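Esterase E25 (Uncultured bacterium, PDB 4Q05) probably hydrolyses ester bonds, being an alpha/beta-hydrolase-fold esterase of the bacterial hormone-sensitive lipase family. Local coordinates at residues Q101-V106 with T120-A125; L232-A237 with D302-A307; L296-R301 with A322-Y327. All blocks are in the same frame, centred on the assembly; numbering follows the deposited sequence.

Contact 1. Residues Q101-V106 with T120-A125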
ATOM      1  N   GLN A 101     -15.161  22.908  17.150  1.00 48.60           N
ATOM      2  CA  GLN A 101     -15.495  23.205  15.765  1.00 49.11           C
ATOM      3  C   GLN A 101     -16.474  22.196  15.175  1.00 50.27           C
ATOM      4  O   GLN A 101     -17.350  22.555  14.397  1.00 49.03           O
ATOM      5  CB  GLN A 101     -14.236  23.276  14.899  1.00 52.21           C
ATOM      6  CG  GLN A 101     -14.529  23.677  13.457  1.00 61.80           C
ATOM      7  CD  GLN A 101     -13.521  23.125  12.455  1.00 65.09           C
ATOM      8  OE1 GLN A 101     -12.496  22.542  12.830  1.00 64.10           O
ATOM      9  NE2 GLN A 101     -13.814  23.310  11.168  1.00 55.36           N
ATOM     10  N   LEU A 102     -16.328  20.931  15.544  1.00 45.78           N
ATOM     11  CA  LEU A 102     -17.134  19.892  14.924  1.00 38.93           C
ATOM     12  C   LEU A 102     -18.291  19.431  15.805  1.00 43.51           C
ATOM     13  O   LEU A 102     -19.058  18.546  15.429  1.00 46.17           O
ATOM     14  CB  LEU A 102     -16.247  18.716  14.519  1.00 49.08           C
ATOM     15  CG  LEU A 102     -15.195  19.101  13.474  1.00 53.31           C
ATOM     16  CD1 LEU A 102     -14.204  17.978  13.239  1.00 50.75           C
ATOM     17  CD2 LEU A 102     -15.875  19.495  12.180  1.00 53.39           C
ATOM     18  N   SER A 103     -18.421  20.042  16.975  1.00 38.56           N
ATOM     19  CA  SER A 103     -19.508  19.691  17.870  1.00 44.72           C
ATOM     20  C   SER A 103     -19.353  18.250  18.347  1.00 44.06           C
ATOM     21  O   SER A 103     -20.317  17.490  18.390  1.00 41.38           O
ATOM     22  CB  SER A 103     -20.854  19.880  17.164  1.00 43.71           C
ATOM     23  OG  SER A 103     -21.074  21.252  16.874  1.00 61.62           O
ATOM     24  N   VAL A 104     -18.130  17.873  18.694  1.00 38.03           N
ATOM     25  CA  VAL A 104     -17.890  16.557  19.246  1.00 39.06           C
ATOM     26  C   VAL A 104     -17.831  16.684  20.760  1.00 39.89           C
ATOM     27  O   VAL A 104     -17.155  17.559  21.294  1.00 35.78           O
ATOM     28  CB  VAL A 104     -16.586  15.937  18.706  1.00 37.75           C
ATOM     29  CG1 VAL A 104     -16.414  14.534  19.251  1.00 32.38           C
ATOM     30  CG2 VAL A 104     -16.623  15.892  17.188  1.00 37.17           C
ATOM     31  N   SER A 105     -18.578  15.831  21.447  1.00 35.71           N
ATOM     32  CA  SER A 105     -18.547  15.796  22.899  1.00 31.99           C
ATOM     33  C   SER A 105     -17.370  14.927  23.311  1.00 30.36           C
ATOM     34  O   SER A 105     -17.252  13.790  22.852  1.00 29.14           O
ATOM     35  CB  SER A 105     -19.860  15.210  23.430  1.00 32.27           C
ATOM     36  OG  SER A 105     -19.719  14.728  24.751  1.00 41.88           O
ATOM     37  N   VAL A 106     -16.495  15.468  24.156  1.00 28.70           N
ATOM     38  CA  VAL A 106     -15.399  14.688  24.714  1.00 31.35           C
ATOM     39  C   VAL A 106     -15.441  14.713  26.235  1.00 35.88           C
ATOM     40  O   VAL A 106     -15.217  15.755  26.858  1.00 33.45           O
ATOM     41  CB  VAL A 106     -14.034  15.202  24.250  1.00 31.25           C
ATOM     42  CG1 VAL A 106     -12.935  14.332  24.832  1.00 30.83           C
ATOM     43  CG2 VAL A 106     -13.970  15.221  22.722  1.00 33.37           C
ATOM     44  N   THR A 120     -18.377  11.554  21.475  1.00 27.24           N
ATOM     45  CA  THR A 120     -19.654  11.419  20.784  1.00 29.29           C
ATOM     46  C   THR A 120     -19.786  12.491  19.709  1.00 31.27           C
ATOM     47  O   THR A 120     -19.772  13.682  20.015  1.00 32.33           O
ATOM     48  CB  THR A 120     -20.829  11.570  21.771  1.00 28.58           C
ATOM     49  OG1 THR A 120     -20.534  10.849  22.971  1.00 33.91           O
ATOM     50  CG2 THR A 120     -22.117  11.038  21.168  1.00 36.29           C
ATOM     51  N   PRO A 121     -19.909  12.070  18.443  1.00 30.38           N
ATOM     52  CA  PRO A 121     -20.049  13.010  17.327  1.00 32.19           C
ATOM     53  C   PRO A 121     -21.502  13.451  17.212  1.00 35.12           C
ATOM     54  O   PRO A 121     -22.349  12.767  17.767  1.00 33.71           O
ATOM     55  CB  PRO A 121     -19.685  12.148  16.121  1.00 30.57           C
ATOM     56  CG  PRO A 121     -20.161  10.797  16.488  1.00 29.37           C
ATOM     57  CD  PRO A 121     -19.970  10.668  17.993  1.00 29.11           C
ATOM     58  N   VAL A 122     -21.790  14.548  16.516  1.00 40.03           N
ATOM     59  CA  VAL A 122     -23.179  14.990  16.376  1.00 41.30           C
ATOM     60  C   VAL A 122     -23.978  14.036  15.517  1.00 41.60           C
ATOM     61  O   VAL A 122     -25.192  13.928  15.660  1.00 47.25           O
ATOM     62  CB  VAL A 122     -23.296  16.389  15.746  1.00 47.62           C
ATOM     63  CG1 VAL A 122     -23.304  17.455  16.821  1.00 52.59           C
ATOM     64  CG2 VAL A 122     -22.180  16.617  14.741  1.00 50.28           C
ATOM     65  N   GLU A 123     -23.297  13.354  14.607  1.00 39.62           N
ATOM     66  CA  GLU A 123     -23.983  12.458  13.697  1.00 37.96           C
ATOM     67  C   GLU A 123     -23.434  11.048  13.828  1.00 34.87           C
ATOM     68  O   GLU A 123     -22.270  10.797  13.539  1.00 35.42           O
ATOM     69  CB  GLU A 123     -23.841  12.960  12.257  1.00 45.98           C
ATOM     70  CG  GLU A 123     -24.577  12.138  11.205  1.00 45.66           C
ATOM     71  CD  GLU A 123     -24.330  12.661   9.791  1.00 51.32           C
ATOM     72  OE1 GLU A 123     -23.834  13.801   9.657  1.00 53.72           O
ATOM     73  OE2 GLU A 123     -24.611  11.928   8.819  1.00 48.12           O
ATOM     74  N   VAL A 124     -24.278  10.131  14.279  1.00 34.67           N
ATOM     75  CA  VAL A 124     -23.925   8.724  14.315  1.00 32.29           C
ATOM     76  C   VAL A 124     -24.728   8.016  13.235  1.00 41.12           C
ATOM     77  O   VAL A 124     -25.945   8.178  13.162  1.00 38.18           O
ATOM     78  CB  VAL A 124     -24.244   8.108  15.685  1.00 37.69           C
ATOM     79  CG1 VAL A 124     -23.996   6.617  15.666  1.00 33.36           C
ATOM     80  CG2 VAL A 124     -23.421   8.790  16.778  1.00 32.91           C
ATOM     81  N   ALA A 125     -24.052   7.245  12.386  1.00 37.39           N
ATOM     82  CA  ALA A 125     -24.735   6.554  11.297  1.00 36.40           C
ATOM     83  C   ALA A 125     -25.817   5.636  11.848  1.00 43.47           C
ATOM     84  O   ALA A 125     -25.603   4.935  12.836  1.00 40.69           O
ATOM     85  CB  ALA A 125     -23.755   5.770  10.450  1.00 37.67           C
TER
HETATM   86  O   HOH W   1     -21.948  15.938  19.986  1.00 50.07           O
HETATM   87  O   HOH W   2     -19.168  12.255  24.924  1.00 30.94           O

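Contact 2. Residues L232-A237 with D302-A307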
ATOM      1  N   LEU A 232      -6.256  -0.380  12.202  1.00 23.40           N
ATOM      2  CA  LEU A 232      -4.826  -0.227  12.456  1.00 24.12           C
ATOM      3  C   LEU A 232      -4.234   0.849  11.550  1.00 27.91           C
ATOM      4  O   LEU A 232      -3.872   0.586  10.392  1.00 22.47           O
ATOM      5  CB  LEU A 232      -4.092  -1.544  12.233  1.00 22.24           C
ATOM      6  CG  LEU A 232      -4.599  -2.742  13.035  1.00 25.91           C
ATOM      7  CD1 LEU A 232      -3.812  -3.974  12.638  1.00 21.97           C
ATOM      8  CD2 LEU A 232      -4.457  -2.481  14.534  1.00 20.74           C
ATOM      9  N   GLY A 233      -4.151   2.066  12.047  1.00 24.49           N
ATOM     10  CA  GLY A 233      -3.550   3.148  11.340  1.00 23.48           C
ATOM     11  C   GLY A 233      -2.107   3.195  11.721  1.00 26.23           C
ATOM     12  O   GLY A 233      -1.829   3.131  12.879  1.00 27.53           O
ATOM     13  N   THR A 234      -1.236   3.268  10.730  1.00 22.51           N
ATOM     14  CA  THR A 234       0.206   3.314  10.882  1.00 23.91           C
ATOM     15  C   THR A 234       0.694   2.553  12.140  1.00 23.50           C
ATOM     16  O   THR A 234       1.262   3.104  13.022  1.00 24.70           O
ATOM     17  CB  THR A 234       0.734   4.761  10.785  1.00 27.57           C
ATOM     18  OG1 THR A 234       2.140   4.775  10.836  1.00 24.54           O
ATOM     19  CG2 THR A 234       0.181   5.622  11.872  1.00 23.20           C
ATOM     20  N   PRO A 235       0.349   1.197  12.154  1.00 24.15           N
ATOM     21  CA  PRO A 235       0.593   0.524  13.431  1.00 22.15           C
ATOM     22  C   PRO A 235       2.061   0.334  13.774  1.00 24.75           C
ATOM     23  O   PRO A 235       2.858   0.159  12.901  1.00 22.84           O
ATOM     24  CB  PRO A 235      -0.074  -0.818  13.246  1.00 22.48           C
ATOM     25  CG  PRO A 235       0.062  -1.115  11.836  1.00 20.02           C
ATOM     26  CD  PRO A 235      -0.287   0.141  11.219  1.00 21.49           C
ATOM     27  N   GLY A 236       2.385   0.394  15.048  1.00 23.76           N
ATOM     28  CA  GLY A 236       3.722   0.121  15.499  1.00 22.62           C
ATOM     29  C   GLY A 236       3.841  -1.373  15.642  1.00 27.04           C
ATOM     30  O   GLY A 236       4.009  -1.881  16.726  1.00 24.02           O
ATOM     31  N   ALA A 237       3.685  -2.060  14.523  1.00 20.97           N
ATOM     32  CA  ALA A 237       3.569  -3.516  14.526  1.00 23.78           C
ATOM     33  C   ALA A 237       4.915  -4.221  14.711  1.00 19.86           C
ATOM     34  O   ALA A 237       4.991  -5.297  15.299  1.00 24.61           O
ATOM     35  CB  ALA A 237       2.885  -3.992  13.241  1.00 22.37           C
ATOM     36  N   ASP A 302       5.367   7.483   5.173  1.00 23.04           N
ATOM     37  CA  ASP A 302       5.267   6.975   6.535  1.00 24.11           C
ATOM     38  C   ASP A 302       6.496   6.149   6.886  1.00 27.08           C
ATOM     39  O   ASP A 302       6.843   5.213   6.156  1.00 24.59           O
ATOM     40  CB  ASP A 302       4.032   6.093   6.629  1.00 19.30           C
ATOM     41  CG  ASP A 302       3.589   5.818   8.063  1.00 24.15           C
ATOM     42  OD1 ASP A 302       4.375   6.015   9.022  1.00 22.36           O
ATOM     43  OD2 ASP A 302       2.430   5.385   8.210  1.00 22.38           O
ATOM     44  N   LEU A 303       7.140   6.484   8.002  1.00 20.81           N
ATOM     45  CA  LEU A 303       8.247   5.686   8.517  1.00 23.90           C
ATOM     46  C   LEU A 303       7.762   4.279   8.848  1.00 24.10           C
ATOM     47  O   LEU A 303       8.553   3.334   8.839  1.00 22.12           O
ATOM     48  CB  LEU A 303       8.845   6.320   9.780  1.00 22.87           C
ATOM     49  CG  LEU A 303      10.267   5.889  10.140  1.00 24.92           C
ATOM     50  CD1 LEU A 303      11.254   6.569   9.196  1.00 23.70           C
ATOM     51  CD2 LEU A 303      10.612   6.213  11.613  1.00 27.02           C
ATOM     52  N   LEU A 304       6.467   4.149   9.144  1.00 20.33           N
ATOM     53  CA  LEU A 304       5.875   2.843   9.466  1.00 22.31           C
ATOM     54  C   LEU A 304       5.091   2.238   8.298  1.00 23.63           C
ATOM     55  O   LEU A 304       4.287   1.314   8.485  1.00 23.77           O
ATOM     56  CB  LEU A 304       4.962   2.924  10.693  1.00 20.11           C
ATOM     57  CG  LEU A 304       5.636   3.468  11.962  1.00 24.83           C
ATOM     58  CD1 LEU A 304       4.683   3.363  13.148  1.00 22.73           C
ATOM     59  CD2 LEU A 304       6.908   2.691  12.238  1.00 26.44           C
ATOM     60  N   LEU A 305       5.324   2.751   7.101  1.00 22.04           N
ATOM     61  CA  LEU A 305       4.738   2.142   5.907  1.00 22.51           C
ATOM     62  C   LEU A 305       4.988   0.625   5.886  1.00 22.16           C
ATOM     63  O   LEU A 305       4.061  -0.156   5.685  1.00 22.85           O
ATOM     64  CB  LEU A 305       5.306   2.798   4.649  1.00 20.16           C
ATOM     65  CG  LEU A 305       5.011   2.100   3.322  1.00 22.83           C
ATOM     66  CD1 LEU A 305       3.506   2.023   3.064  1.00 20.24           C
ATOM     67  CD2 LEU A 305       5.739   2.802   2.161  1.00 24.20           C
ATOM     68  N   SER A 306       6.241   0.215   6.101  1.00 23.23           N
ATOM     69  CA  SER A 306       6.601  -1.203   6.086  1.00 22.67           C
ATOM     70  C   SER A 306       5.859  -1.964   7.184  1.00 21.81           C
ATOM     71  O   SER A 306       5.317  -3.052   6.948  1.00 24.01           O
ATOM     72  CB  SER A 306       8.126  -1.388   6.248  1.00 21.46           C
ATOM     73  OG  SER A 306       8.817  -1.004   5.075  1.00 23.79           O
ATOM     74  N   ALA A 307       5.833  -1.404   8.389  1.00 20.90           N
ATOM     75  CA  ALA A 307       5.133  -2.067   9.493  1.00 21.42           C
ATOM     76  C   ALA A 307       3.688  -2.319   9.090  1.00 25.50           C
ATOM     77  O   ALA A 307       3.095  -3.359   9.417  1.00 23.95           O
ATOM     78  CB  ALA A 307       5.185  -1.207  10.777  1.00 24.30           C
TER

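Contact 3. Residues L296-R301 with A322-Y327. With NA (sodium ion), chain D.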
ATOM      1  N   LEU A 296      -6.483  -1.010   7.460  1.00 20.97           N
ATOM      2  CA  LEU A 296      -5.159  -0.434   7.707  1.00 21.91           C
ATOM      3  C   LEU A 296      -4.902   0.758   6.802  1.00 22.87           C
ATOM      4  O   LEU A 296      -5.319   0.773   5.658  1.00 22.65           O
ATOM      5  CB  LEU A 296      -4.042  -1.461   7.476  1.00 18.59           C
ATOM      6  CG  LEU A 296      -4.131  -2.776   8.256  1.00 21.38           C
ATOM      7  CD1 LEU A 296      -4.785  -3.845   7.379  1.00 21.37           C
ATOM      8  CD2 LEU A 296      -2.730  -3.215   8.699  1.00 20.43           C
ATOM      9  N   ILE A 297      -4.200   1.748   7.323  1.00 22.95           N
ATOM     10  CA  ILE A 297      -3.930   2.953   6.559  1.00 22.59           C
ATOM     11  C   ILE A 297      -2.523   3.455   6.836  1.00 21.08           C
ATOM     12  O   ILE A 297      -2.020   3.373   7.966  1.00 21.99           O
ATOM     13  CB  ILE A 297      -4.995   4.044   6.835  1.00 27.22           C
ATOM     14  CG1 ILE A 297      -4.664   5.327   6.066  1.00 25.82           C
ATOM     15  CG2 ILE A 297      -5.081   4.353   8.305  1.00 26.69           C
ATOM     16  CD1 ILE A 297      -5.733   6.372   6.206  1.00 28.88           C
ATOM     17  N   THR A 298      -1.875   3.945   5.788  1.00 20.15           N
ATOM     18  CA  THR A 298      -0.532   4.478   5.894  1.00 22.37           C
ATOM     19  C   THR A 298      -0.326   5.369   4.653  1.00 20.41           C
ATOM     20  O   THR A 298      -1.295   5.756   4.011  1.00 21.63           O
ATOM     21  CB  THR A 298       0.515   3.337   5.998  1.00 22.29           C
ATOM     22  OG1 THR A 298       1.842   3.874   6.082  1.00 22.05           O
ATOM     23  CG2 THR A 298       0.418   2.402   4.792  1.00 20.94           C
ATOM     24  N   GLY A 299       0.912   5.712   4.323  1.00 20.86           N
ATOM     25  CA  GLY A 299       1.140   6.553   3.162  1.00 18.03           C
ATOM     26  C   GLY A 299       2.568   6.437   2.693  1.00 24.58           C
ATOM     27  O   GLY A 299       3.385   5.810   3.361  1.00 22.34           O
ATOM     28  N   THR A 300       2.875   7.063   1.558  1.00 21.24           N
ATOM     29  CA  THR A 300       4.173   6.890   0.930  1.00 20.75           C
ATOM     30  C   THR A 300       5.323   7.424   1.772  1.00 24.27           C
ATOM     31  O   THR A 300       6.449   6.978   1.623  1.00 26.84           O
ATOM     32  CB  THR A 300       4.207   7.570  -0.446  1.00 22.92           C
ATOM     33  OG1 THR A 300       3.774   8.923  -0.291  1.00 22.22           O
ATOM     34  CG2 THR A 300       3.274   6.846  -1.427  1.00 20.97           C
ATOM     35  N   ARG A 301       5.058   8.386   2.652  1.00 23.17           N
ATOM     36  CA  ARG A 301       6.143   8.985   3.433  1.00 20.37           C
ATOM     37  C   ARG A 301       6.193   8.472   4.871  1.00 25.80           C
ATOM     38  O   ARG A 301       6.969   8.955   5.690  1.00 23.72           O
ATOM     39  CB  ARG A 301       6.028  10.515   3.420  1.00 21.83           C
ATOM     40  CG  ARG A 301       6.026  11.083   2.011  1.00 22.89           C
ATOM     41  CD  ARG A 301       6.202  12.600   1.985  1.00 22.31           C
ATOM     42  NE  ARG A 301       6.187  13.066   0.601  1.00 22.39           N
ATOM     43  CZ  ARG A 301       6.656  14.240   0.197  1.00 26.88           C
ATOM     44  NH1 ARG A 301       7.176  15.086   1.078  1.00 26.28           N
ATOM     45  NH2 ARG A 301       6.595  14.569  -1.091  1.00 23.97           N
ATOM     46  N   ALA A 322      -8.601  -8.113   5.321  1.00 23.31           N
ATOM     47  CA  ALA A 322      -7.835  -6.914   5.630  1.00 27.71           C
ATOM     48  C   ALA A 322      -7.779  -6.011   4.411  1.00 26.78           C
ATOM     49  O   ALA A 322      -7.409  -6.446   3.318  1.00 24.71           O
ATOM     50  CB  ALA A 322      -6.435  -7.275   6.114  1.00 23.87           C
ATOM     51  N   ASP A 323      -8.185  -4.762   4.608  1.00 25.68           N
ATOM     52  CA  ASP A 323      -8.225  -3.773   3.543  1.00 21.53           C
ATOM     53  C   ASP A 323      -7.147  -2.741   3.788  1.00 23.91           C
ATOM     54  O   ASP A 323      -7.065  -2.170   4.879  1.00 23.48           O
ATOM     55  CB  ASP A 323      -9.606  -3.125   3.489  1.00 23.36           C
ATOM     56  CG  ASP A 323     -10.677  -4.099   3.014  1.00 31.71           C
ATOM     57  OD1 ASP A 323     -10.312  -5.054   2.291  1.00 27.45           O
ATOM     58  OD2 ASP A 323     -11.878  -3.925   3.347  1.00 31.11           O
ATOM     59  N   LEU A 324      -6.304  -2.514   2.782  1.00 24.50           N
ATOM     60  CA  LEU A 324      -5.198  -1.580   2.923  1.00 20.01           C
ATOM     61  C   LEU A 324      -5.433  -0.306   2.108  1.00 23.84           C
ATOM     62  O   LEU A 324      -5.873  -0.368   0.954  1.00 21.69           O
ATOM     63  CB  LEU A 324      -3.890  -2.228   2.451  1.00 19.03           C
ATOM     64  CG  LEU A 324      -2.700  -1.252   2.399  1.00 22.62           C
ATOM     65  CD1 LEU A 324      -2.216  -0.833   3.789  1.00 17.73           C
ATOM     66  CD2 LEU A 324      -1.539  -1.856   1.612  1.00 22.64           C
ATOM     67  N   PHE A 325      -5.128   0.837   2.719  1.00 19.67           N
ATOM     68  CA  PHE A 325      -5.149   2.135   2.045  1.00 23.73           C
ATOM     69  C   PHE A 325      -3.815   2.832   2.258  1.00 21.32           C
ATOM     70  O   PHE A 325      -3.371   3.000   3.389  1.00 24.32           O
ATOM     71  CB  PHE A 325      -6.300   2.995   2.578  1.00 20.65           C
ATOM     72  CG  PHE A 325      -7.643   2.381   2.334  1.00 24.44           C
ATOM     73  CD1 PHE A 325      -8.126   1.391   3.172  1.00 24.69           C
ATOM     74  CD2 PHE A 325      -8.403   2.762   1.245  1.00 24.64           C
ATOM     75  CE1 PHE A 325      -9.359   0.807   2.937  1.00 26.40           C
ATOM     76  CE2 PHE A 325      -9.635   2.181   1.001  1.00 25.85           C
ATOM     77  CZ  PHE A 325     -10.112   1.205   1.851  1.00 28.18           C
ATOM     78  N   VAL A 326      -3.170   3.207   1.163  1.00 21.68           N
ATOM     79  CA  VAL A 326      -1.889   3.906   1.202  1.00 20.02           C
ATOM     80  C   VAL A 326      -2.065   5.212   0.437  1.00 21.14           C
ATOM     81  O   VAL A 326      -2.387   5.211  -0.748  1.00 19.58           O
ATOM     82  CB  VAL A 326      -0.768   3.084   0.530  1.00 22.47           C
ATOM     83  CG1 VAL A 326       0.563   3.850   0.561  1.00 19.40           C
ATOM     84  CG2 VAL A 326      -0.629   1.706   1.205  1.00 20.18           C
ATOM     85  N   TYR A 327      -1.853   6.326   1.116  1.00 20.09           N
ATOM     86  CA  TYR A 327      -2.063   7.626   0.501  1.00 24.48           C
ATOM     87  C   TYR A 327      -0.764   8.273   0.076  1.00 22.84           C
ATOM     88  O   TYR A 327       0.147   8.424   0.869  1.00 22.33           O
ATOM     89  CB  TYR A 327      -2.833   8.547   1.446  1.00 20.66           C
ATOM     90  CG  TYR A 327      -4.268   8.108   1.570  1.00 25.26           C
ATOM     91  CD1 TYR A 327      -5.228   8.535   0.654  1.00 24.31           C
ATOM     92  CD2 TYR A 327      -4.654   7.232   2.570  1.00 21.37           C
ATOM     93  CE1 TYR A 327      -6.540   8.112   0.744  1.00 20.64           C
ATOM     94  CE2 TYR A 327      -5.957   6.803   2.666  1.00 22.47           C
ATOM     95  CZ  TYR A 327      -6.897   7.244   1.748  1.00 20.83           C
ATOM     96  OH  TYR A 327      -8.196   6.812   1.862  1.00 22.50           O
TER
HETATM   97 NA    NA D 401      -3.860   2.887  -1.684  1.00 31.10          NA

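Contact 1. Residues Q101-V106 with T120-A125
The carbonyl plane of Thr-120 has Val-104 over one face, where CG1 stands 3.5 Å from Thr-120 O, while a bridging water approaches from the other side. At its oxygen end arrives Ser-105 N, 2.8 Å from Thr-120 O and tilted 22° from the plane. Ser-105 O in turn receives Thr-120 N at 2.9 Å, in the carbonyl plane of Ser-105. The two bonds make Ser-105 and Thr-120 an antiparallel hydrogen-bonded pair, closing the open end of the beta hairpin 105-111/114-120 at the border of the sheet. Val-104 has CG1 opposite its own backbone N (chi1 -177°), which turns this methyl onto Thr-120, and the side chain also packs against Ile-154 and Thr-158 of helix 151-160; a compact branched residue suits so shared a place. Ser-105 and Thr-120 send their side chains to the same face, where one water joins the two hydroxyls. A second water, the one across the Thr-120 carbonyl plane from Val-104, gives one hydrogen bond to Ser-103 O (2.8 Å) and another to Thr-120 O (3.1 Å), so Thr-120 O is gripped twice. Ser-103 follows helix 91-102 and closes its last turn in a Schellman motif, and its small side chain admits Val-122 alongside, although Ser-103 CB and Val-122 CG1 are tight at 3.5 Å. The other branch of the valine, Val-122 CG2, rests 3.7 Å from Leu-102 O.

Contact 2. Residues L232-A237 with D302-A307
Asp-302 OD2 is gripped by two threonine hydroxyls. Thr-234 OG1 donates to it over 2.7 Å, meeting the acceptor's syn lone pair, and Thr-298 OG1, in the strand that leads into Asp-302, binds the same oxygen. The other carboxylate oxygen, Asp-302 OD1, takes the backbone N-H of Leu-304 at 2.8 Å, from above the carboxylate plane, 61° out of it. This is an Asx turn, set within the type I beta turn 302-305 that leads into helix 305-317. With both oxygens bound, rotation of the carboxylate is restrained; aspartate suits the place because its short arm can serve its own turn and the neighbouring strand at once. Thr-234 keeps OG1 opposite its backbone N (chi1 -176°), facing the carboxylate, and the hydroxyl also bonds His-332 ND1. The arrangement fits the alpha/beta hydrolase fold, in which the catalytic acid follows a late strand of the sheet: Asp-302 and His-332 are probably the acid and histidine of the triad, and Ser-206 in the GxSxG pattern its likely nucleophile. Thr-234 would then be a second-shell residue touching both. Beyond the polar pair, side-chain carbons pack mostly on the backbone of 234-237. Leu-304 CB sits 3.4 Å from Thr-234 OG1, and its methyl Leu-304 CD1 lies 3.4 Å from Thr-234 O and extends toward Gly-236 CA. One helical turn on, Ala-307 CB lies 3.4 Å from Pro-235 O, leaving little room for more than a methyl. Ala-237 CB faces Ala-307 CB at 4.4 Å, and Gly-236 is the centre of an inverse gamma turn.

Contact 3. Residues L296-R301 with A322-Y327
Ile-297 runs fully extended, CG1 opposite its backbone N (chi1 178°) and CD1 continuing the line (chi2 175°), while Tyr-327 has its ring opposite its own carbonyl carbon (chi1 -71°). These torsions bring Ile-297 CD1 within 3.6 Å of Tyr-327 CE2 in an oblique approach, with Ile-297 CG1 at the ring edge, in plane. Shortening Ile-297 to alanine is likely to open a gap beside the CE2 edge of Tyr-327, although helix 342-358 and the second subunit would still pack on the ring. On the other face of the sheet Thr-298 and Val-326 point the same way, side by side, Thr-298 CG2 lying 3.8 Å from Val-326 CG2. Strands 294-299 and 322-327 pair in parallel and form the beta-alpha-beta unit whose crossover is helix 305-317. Five backbone bonds zip them, from Leu-296 N to Asp-323 O (2.9 Å) as far as Thr-300 N to Tyr-327 O (3.1 Å). Glycine suits position 299 because a CB there would collide with Tyr-327 O, already 3.1 Å from Gly-299 CA. Strand 322-327 also meets the second subunit: a sodium ion 2.9 Å from Val-326 O is also bound by His-312 ND1 of that subunit.

From the N terminus, contact 1 comes first: it closes the short loop around the hairpin 105-111/114-120 and ties the end of helix 91-102 to one border of the sheet, finished before the others open. Contact 2 joins the end of strand 229-235 to the start of helix 305-317. Contact 3 opens inside that long loop, at strand 294-299, and closes after it, at strand 322-327, so the two cross; it pairs the last two strands of the sheet across that helix. They also touch, Thr-234 N lying 2.9 Å from Ile-297 O between adjacent strands. Contact 1 stays apart, its centre about 25 Å from that of contact 3, at the opposite border of the same sheet.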